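Local coordinates for protein 7,8-dihydro-6-hydroxymethylpterin pyrophosphokinase-dihydropteroate synthase (Plasmodium falciparum, PDB 6JWS) that probably catalyses two successive steps of folate biosynthesis, the ATP-dependent pyrophosphorylation of 6-hydroxymethyl-7,8-dihydropterin and the condensation of the resulting diphosphate with 4-aminobenzoate to 7,8-dihydropteroate, at residues 185-190 with 305-309; 7-11 with 233-237. The protein carries 1 engineered substitution. Numbering follows the deposited sequence.

Contact 1 of 2, residues 185-190 with 305-309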
# COMPACT_ATOMS: atom_id res chain seq x y z
N LYS B 185 3.61 -45.74 18.74
CA LYS B 185 3.63 -45.63 20.20
C LYS B 185 5.05 -45.78 20.71
O LYS B 185 5.45 -45.08 21.63
CB LYS B 185 2.66 -46.64 20.84
CG LYS B 185 1.18 -46.36 20.60
CD LYS B 185 0.73 -45.03 21.18
CE LYS B 185 -0.63 -44.61 20.68
NZ LYS B 185 -1.13 -43.42 21.39
N TYR B 186 5.83 -46.67 20.07
CA TYR B 186 7.24 -46.81 20.39
C TYR B 186 7.96 -45.49 20.13
O TYR B 186 8.61 -44.95 21.04
CB TYR B 186 7.86 -48.01 19.66
CG TYR B 186 9.30 -48.28 20.04
CD1 TYR B 186 9.61 -48.79 21.29
CD2 TYR B 186 10.34 -47.99 19.18
CE1 TYR B 186 10.93 -49.03 21.67
CE2 TYR B 186 11.66 -48.23 19.54
CZ TYR B 186 11.95 -48.75 20.79
OH TYR B 186 13.24 -48.98 21.16
N ILE B 187 7.80 -44.95 18.91
CA ILE B 187 8.39 -43.68 18.52
C ILE B 187 8.05 -42.59 19.55
O ILE B 187 8.94 -41.87 19.99
CB ILE B 187 7.99 -43.29 17.08
CG1 ILE B 187 8.70 -44.16 16.04
CG2 ILE B 187 8.23 -41.81 16.81
CD1 ILE B 187 8.06 -44.15 14.68
N GLU B 188 6.78 -42.49 19.96
CA GLU B 188 6.40 -41.45 20.91
C GLU B 188 7.20 -41.61 22.19
O GLU B 188 7.76 -40.63 22.69
CB GLU B 188 4.90 -41.46 21.24
CG GLU B 188 4.01 -41.03 20.09
CD GLU B 188 2.53 -40.89 20.39
OE1 GLU B 188 2.18 -40.50 21.52
OE2 GLU B 188 1.73 -41.14 19.47
N GLU B 189 7.25 -42.84 22.72
CA GLU B 189 7.93 -43.16 23.97
C GLU B 189 9.41 -42.82 23.86
O GLU B 189 9.97 -42.27 24.79
CB GLU B 189 7.73 -44.63 24.36
CG GLU B 189 6.39 -44.93 25.01
CD GLU B 189 6.11 -44.21 26.33
OE1 GLU B 189 7.09 -43.87 27.05
OE2 GLU B 189 4.91 -44.01 26.63
N LEU B 190 10.02 -43.14 22.71
CA LEU B 190 11.44 -42.84 22.49
C LEU B 190 11.70 -41.36 22.72
O LEU B 190 12.75 -40.98 23.24
CB LEU B 190 11.85 -43.24 21.07
CG LEU B 190 12.34 -44.67 20.85
CD1 LEU B 190 12.81 -44.84 19.41
CD2 LEU B 190 13.45 -45.05 21.82
N ILE B 305 10.14 -49.35 28.21
CA ILE B 305 9.28 -48.62 27.29
C ILE B 305 7.99 -49.40 27.04
O ILE B 305 6.90 -48.83 27.11
CB ILE B 305 10.05 -48.27 25.99
CG1 ILE B 305 11.00 -47.09 26.21
CG2 ILE B 305 9.11 -48.04 24.82
CD1 ILE B 305 11.98 -46.85 25.07
N ILE B 306 8.13 -50.70 26.76
CA ILE B 306 7.03 -51.57 26.36
C ILE B 306 5.92 -51.53 27.42
O ILE B 306 4.75 -51.75 27.11
CB ILE B 306 7.53 -53.00 26.05
CG1 ILE B 306 8.28 -53.07 24.72
CG2 ILE B 306 6.41 -54.02 26.10
CD1 ILE B 306 9.78 -52.90 24.84
N ASN B 307 6.31 -51.22 28.66
CA ASN B 307 5.41 -51.25 29.81
C ASN B 307 4.32 -50.18 29.66
O ASN B 307 3.14 -50.49 29.71
CB ASN B 307 6.18 -51.16 31.13
CG ASN B 307 7.24 -52.23 31.25
OD1 ASN B 307 8.43 -51.92 31.33
ND2 ASN B 307 6.83 -53.49 31.25
N ASN B 308 4.76 -48.92 29.47
CA ASN B 308 3.87 -47.77 29.36
C ASN B 308 2.90 -47.96 28.20
O ASN B 308 1.79 -47.43 28.23
CB ASN B 308 4.66 -46.48 29.17
CG ASN B 308 5.80 -46.32 30.16
OD1 ASN B 308 6.95 -46.59 29.83
ND2 ASN B 308 5.48 -45.91 31.37
N MET B 309 3.33 -48.75 27.21
CA MET B 309 2.66 -48.89 25.92
C MET B 309 1.40 -49.74 26.04
O MET B 309 0.46 -49.55 25.27
CB MET B 309 3.59 -49.50 24.87
CG MET B 309 4.64 -48.52 24.31
SD MET B 309 5.75 -49.20 23.03
CE MET B 309 4.55 -49.84 21.86
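In the HPPK domain of this bifunctional enzyme, the C-terminal end of helix 177-190 packs against the short, weakly bonded helix 304-309, next to the ATP pocket. The two segment axes come within 9.9 Å at 120° between their N-to-C directions, and 344 Å² is buried by van der Waals contact. Ile-305 and Met-309 contribute most from the short helix. In the m,t rotamer of Ile-305, CG2 reaches Tyr-186 CD1 (3.6 Å) and Glu-189 CB (3.7 Å), while CD1 extends to Leu-190 CD2 (4.0 Å). Tyr-186, with chi1 near 180°, brings its ring up to Ile-305 and Met-309, although its CA-CB bond points sideways, and also meets Leu-235 of helix 228-236. In Met-309, chi1 m and chi2 t carry the sulphur across to the edge of the Tyr-186 ring, near its plane, and chi3 p then turns the methyl onto the 185-190 backbone, where CE lies 3.9 Å from Tyr-186 N. Glu-189 is bent by two m torsions, so that its CG packs 4.1 Å from Met-309 CG and its OE2 lies 3.6 Å from Asn-308 CB. Lys-185 points its CA-CB bond at the short helix, but its end leads away from it, and the side chain touches the bound ATP; its aliphatic root stays behind, with CB 3.9 Å from Met-309 CE.

Contact 2 of 2, residues 7-11 with 233-237; sequences LILSE and KILSK
Residues 7-11 form an irregular stretch without regular helix or strand. Ile-8 has helix-like torsions (-63/-35), Leu-9 lies at -111/12, and Ser-10 opens to an extended -67/149 before Glu-11 returns to -91/26. Opposite it, segment 233-237 covers the C-terminal end of helix 228-236; Lys-237 N donates to Ile-234 O at 3.1 Å and weakly to Lys-233 O at 3.2 Å. Leu-9 and Ile-234 have the nearest CA atoms across the pair, 6.8 Å apart, and 262 Å² is buried.

Packing contacts involve Ile-8 and Leu-9. Ile-8 and Ile-234, both m,t, meet at 4.1 Å between Ile-8 CG2 and Ile-234 CG1, and both also touch Ser-179 of helix 177-190. Leu-9, with chi1 -45° and chi2 off its well at 104°, sends CD2 to within 3.6 Å of Lys-233 CB and 4.3 Å of Ile-234 N; the Lys-233 chain then leads away. The contact joins the N-terminal segment preceding strand 16-24, in the central antiparallel sheet of the HPPK domain, to the end of helix 228-236, which comes after the same sheet's edge strand 208-214 in the chain, with strand 219-221 between them.

The polar contact belongs to Lys-237. Its chi1 to chi3 are all t, stretching the chain past Leu-9, with CD 3.9 Å from Leu-9 CA and CE 3.8 Å from Ile-8 O. A p chi4 then turns NZ to donate a 3.0 Å hydrogen bond to Ser-10 O. Asn-175 ND2 also hydrogen-bonds to Ile-8 O and, weakly, to Ser-10 O, whereas Ser-10 OG pairs with Glu-12 OE1.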
# COMPACT_ATOMS: atom_id res chain seq x y z
N LEU B 7 -1.82 -63.13 10.83
CA LEU B 7 -1.36 -62.56 9.57
C LEU B 7 -0.64 -61.23 9.81
O LEU B 7 -0.04 -60.68 8.89
CB LEU B 7 -2.56 -62.38 8.63
CG LEU B 7 -3.10 -63.65 7.97
CD1 LEU B 7 -3.89 -63.30 6.71
CD2 LEU B 7 -1.98 -64.62 7.64
N ILE B 8 -0.70 -60.74 11.05
CA ILE B 8 -0.04 -59.51 11.48
C ILE B 8 1.48 -59.66 11.36
O ILE B 8 2.16 -58.70 11.02
CB ILE B 8 -0.51 -59.12 12.90
CG1 ILE B 8 -1.80 -58.30 12.85
CG2 ILE B 8 0.58 -58.39 13.68
CD1 ILE B 8 -2.36 -57.92 14.21
N LEU B 9 2.00 -60.87 11.62
CA LEU B 9 3.44 -61.10 11.69
C LEU B 9 3.95 -61.95 10.52
O LEU B 9 5.09 -62.39 10.54
CB LEU B 9 3.82 -61.74 13.03
CG LEU B 9 3.16 -61.14 14.27
CD1 LEU B 9 2.03 -62.05 14.76
CD2 LEU B 9 4.18 -60.94 15.37
N SER B 10 3.11 -62.17 9.50
CA SER B 10 3.54 -62.91 8.32
C SER B 10 4.60 -62.11 7.56
O SER B 10 4.59 -60.88 7.59
CB SER B 10 2.38 -63.31 7.44
OG SER B 10 2.07 -62.29 6.49
N GLU B 11 5.52 -62.83 6.90
CA GLU B 11 6.72 -62.23 6.34
C GLU B 11 6.48 -61.77 4.90
O GLU B 11 7.43 -61.68 4.12
CB GLU B 11 7.89 -63.22 6.40
CG GLU B 11 8.44 -63.46 7.80
CD GLU B 11 9.45 -64.59 7.92
OE1 GLU B 11 9.49 -65.46 7.01
OE2 GLU B 11 10.20 -64.61 8.91
N LYS B 233 6.75 -58.51 19.72
CA LYS B 233 6.87 -59.29 18.50
C LYS B 233 6.63 -58.41 17.27
O LYS B 233 7.29 -58.59 16.25
CB LYS B 233 5.92 -60.49 18.51
CG LYS B 233 6.31 -61.66 19.42
CD LYS B 233 5.46 -62.90 19.18
CE LYS B 233 5.60 -63.96 20.24
NZ LYS B 233 4.74 -65.13 19.95
N ILE B 234 5.67 -57.48 17.39
CA ILE B 234 5.37 -56.51 16.36
C ILE B 234 6.60 -55.62 16.15
O ILE B 234 7.09 -55.49 15.03
CB ILE B 234 4.11 -55.69 16.73
CG1 ILE B 234 2.83 -56.51 16.56
CG2 ILE B 234 4.05 -54.38 15.94
CD1 ILE B 234 1.63 -55.96 17.30
N LEU B 235 7.10 -55.06 17.26
CA LEU B 235 8.28 -54.21 17.23
C LEU B 235 9.45 -54.96 16.58
O LEU B 235 10.13 -54.41 15.72
CB LEU B 235 8.61 -53.74 18.64
CG LEU B 235 7.63 -52.72 19.26
CD1 LEU B 235 8.15 -52.22 20.60
CD2 LEU B 235 7.38 -51.55 18.33
N SER B 236 9.64 -56.24 16.97
CA SER B 236 10.83 -57.01 16.60
C SER B 236 10.83 -57.31 15.10
O SER B 236 11.87 -57.58 14.52
CB SER B 236 10.93 -58.29 17.39
OG SER B 236 11.47 -58.04 18.68
N LYS B 237 9.63 -57.26 14.51
CA LYS B 237 9.47 -57.53 13.09
C LYS B 237 10.03 -56.36 12.28
O LYS B 237 10.29 -56.52 11.09
CB LYS B 237 7.98 -57.77 12.79
CG LYS B 237 7.62 -57.94 11.33
CD LYS B 237 6.18 -58.39 11.13
CE LYS B 237 5.68 -58.19 9.72
NZ LYS B 237 6.49 -58.88 8.69

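In the fold
Contacts 1 and 2 have centres about 17 Å apart and lie in the same HPPK domain, their segments alternating along the chain. Helix 228-236 joins them: Leu-235, which takes no part across contact 2, places CD1 3.8 Å from Tyr-186 CD1 and 4.2 Å from Ile-306 CG1 of contact 1. Helix 177-190 bridges them too, since Val-182 packs on Ile-234. Their relation to the nucleotide differs. Lys-185 of contact 1 has its side chain about 4 Å from the bound ATP and about 6 Å from the magnesium ion held by Asp-208 and Asp-210, whereas the side chain of Ile-234 stays about 12 Å from the ATP.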